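Local coordinates for protein N-acetyl-beta-D glucosaminidase (PDB 4ZM6) that probably hydrolyses terminal N-acetyl-beta-D-glucosaminides through a family 3 glycosidase region and carries a GCN5-related glucosamine N-acetyltransferase region that binds acetyl-CoA, at residues F412-S418 with H506-V510. Numbering follows the deposited sequence.
Sequences FNSFHAS and HEAAV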
loop_
_atom_site.group_PDB
_atom_site.type_symbol
_atom_site.label_atom_id
_atom_site.label_comp_id
_atom_site.label_asym_id
_atom_site.label_seq_id
_atom_site.Cartn_x
_atom_site.Cartn_y
_atom_site.Cartn_z
ATOM N N PHE A 412 -19.295 -38.408 -0.509
ATOM C CA PHE A 412 -20.234 -37.972 0.492
ATOM C C PHE A 412 -20.494 -39.030 1.524
ATOM O O PHE A 412 -21.316 -38.877 2.371
ATOM C CB PHE A 412 -21.534 -37.686 -0.170
ATOM C CG PHE A 412 -21.713 -36.285 -0.543
ATOM C CD1 PHE A 412 -21.986 -35.348 0.398
ATOM C CD2 PHE A 412 -21.644 -35.908 -1.850
ATOM C CE1 PHE A 412 -22.182 -34.043 0.040
ATOM C CE2 PHE A 412 -21.843 -34.610 -2.222
ATOM C CZ PHE A 412 -22.113 -33.674 -1.275
ATOM N N ASN A 413 -19.797 -40.122 1.420
ATOM C CA ASN A 413 -19.857 -41.192 2.421
ATOM C C ASN A 413 -19.286 -40.803 3.773
ATOM O O ASN A 413 -19.771 -41.269 4.806
ATOM C CB ASN A 413 -19.082 -42.422 1.945
ATOM C CG ASN A 413 -19.821 -43.208 0.892
ATOM O OD1 ASN A 413 -20.923 -42.841 0.470
ATOM N ND2 ASN A 413 -19.216 -44.303 0.457
ATOM N N SER A 414 -18.222 -40.002 3.768
ATOM C CA SER A 414 -17.659 -39.485 5.010
ATOM C C SER A 414 -18.696 -38.602 5.712
ATOM O O SER A 414 -18.862 -38.669 6.929
ATOM C CB SER A 414 -16.368 -38.708 4.745
ATOM O OG SER A 414 -16.529 -37.775 3.692
ATOM N N PHE A 415 -19.403 -37.787 4.936
ATOM C CA PHE A 415 -20.519 -37.017 5.466
ATOM C C PHE A 415 -21.465 -37.991 6.164
ATOM O O PHE A 415 -21.820 -37.788 7.319
ATOM C CB PHE A 415 -21.240 -36.257 4.337
ATOM C CG PHE A 415 -21.906 -34.973 4.775
ATOM C CD1 PHE A 415 -22.987 -34.987 5.643
ATOM C CD2 PHE A 415 -21.468 -33.752 4.286
ATOM C CE1 PHE A 415 -23.607 -33.810 6.027
ATOM C CE2 PHE A 415 -22.080 -32.572 4.666
ATOM C CZ PHE A 415 -23.153 -32.600 5.538
ATOM N N HIS A 416 -21.836 -39.060 5.459
ATOM C CA HIS A 416 -22.728 -40.098 5.990
ATOM C C HIS A 416 -22.213 -40.667 7.299
ATOM O O HIS A 416 -22.942 -40.722 8.280
ATOM C CB HIS A 416 -22.911 -41.230 4.969
ATOM C CG HIS A 416 -23.714 -42.386 5.480
ATOM N ND1 HIS A 416 -25.025 -42.259 5.888
ATOM C CD2 HIS A 416 -23.394 -43.693 5.641
ATOM C CE1 HIS A 416 -25.477 -43.434 6.284
ATOM N NE2 HIS A 416 -24.509 -44.321 6.143
ATOM N N ALA A 417 -20.952 -41.082 7.304
ATOM C CA ALA A 417 -20.295 -41.581 8.518
ATOM C C ALA A 417 -20.434 -40.609 9.687
ATOM O O ALA A 417 -20.774 -41.004 10.804
ATOM C CB ALA A 417 -18.824 -41.841 8.241
ATOM N N SER A 418 -20.182 -39.351 9.427
ATOM C CA SER A 418 -20.180 -38.378 10.470
ATOM C C SER A 418 -21.554 -38.107 10.978
ATOM O O SER A 418 -21.719 -37.744 12.103
ATOM C CB SER A 418 -19.524 -37.097 9.992
ATOM O OG SER A 418 -18.144 -37.273 9.823
ATOM N N HIS A 506 -16.171 -32.615 6.122
ATOM C CA HIS A 506 -17.507 -33.151 6.379
ATOM C C HIS A 506 -17.748 -33.375 7.879
ATOM O O HIS A 506 -18.839 -33.097 8.382
ATOM C CB HIS A 506 -17.733 -34.453 5.606
ATOM C CG HIS A 506 -17.801 -34.271 4.120
ATOM N ND1 HIS A 506 -17.542 -35.293 3.230
ATOM C CD2 HIS A 506 -18.087 -33.183 3.366
ATOM C CE1 HIS A 506 -17.675 -34.845 1.995
ATOM N NE2 HIS A 506 -18.006 -33.568 2.050
ATOM N N GLU A 507 -16.743 -33.869 8.595
ATOM C CA GLU A 507 -16.881 -34.043 10.035
ATOM C C GLU A 507 -17.225 -32.695 10.666
ATOM O O GLU A 507 -18.244 -32.562 11.336
ATOM C CB GLU A 507 -15.608 -34.646 10.638
ATOM C CG GLU A 507 -15.541 -34.666 12.166
ATOM C CD GLU A 507 -16.620 -35.512 12.826
ATOM O OE1 GLU A 507 -16.747 -35.440 14.073
ATOM O OE2 GLU A 507 -17.333 -36.257 12.114
ATOM N N ALA A 508 -16.395 -31.688 10.411
ATOM C CA ALA A 508 -16.633 -30.337 10.920
ATOM C C ALA A 508 -17.988 -29.766 10.496
ATOM O O ALA A 508 -18.641 -29.064 11.264
ATOM C CB ALA A 508 -15.524 -29.413 10.461
ATOM N N ALA A 509 -18.403 -30.059 9.269
ATOM C CA ALA A 509 -19.701 -29.599 8.778
ATOM C C ALA A 509 -20.862 -30.220 9.560
ATOM O O ALA A 509 -21.862 -29.552 9.836
ATOM C CB ALA A 509 -19.839 -29.899 7.295
ATOM N N VAL A 510 -20.724 -31.493 9.918
ATOM C CA VAL A 510 -21.725 -32.159 10.747
ATOM C C VAL A 510 -21.719 -31.591 12.166
ATOM O O VAL A 510 -22.777 -31.309 12.731
ATOM C CB VAL A 510 -21.509 -33.679 10.776
ATOM C CG1 VAL A 510 -22.363 -34.328 11.853
ATOM C CG2 VAL A 510 -21.833 -34.269 9.412
#
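The contact between 412-418 and 506-510 is a largely buried helix-helix packing on one side of the six-stranded mixed sheet of an alpha/beta domain, and illustrates how polar bonds can sit above an apolar base. The helical segments run in the same general direction, their axes 42° apart and 8.6 Å at closest approach. That closeness fits the small side chains of Ser-414 and Ser-418, one turn apart, which both point toward the partner helix. Ser-414 OG hydrogen-bonds His-506 ND1 at 2.7 Å, and Ser-418 OG donates to Glu-507 OE2 at 2.6 Å. Beneath them, His-506 joins Phe-412 and Phe-415 in an aromatic cluster; Phe-415 CB lies over the imidazole face in a CH-pi contact, while Phe-415 CE1 reaches Val-510 CG2 at 3.8 Å. Glu-507 also forms a salt bridge with Arg-422, one turn beyond Ser-418 on helix 413-422. Below, Phe-412 and Phe-415 both meet Phe-394 of strand 392-397, and His-506 rests on Val-480, just past strand 475-479, so the helix pair is seated on the mixed sheet.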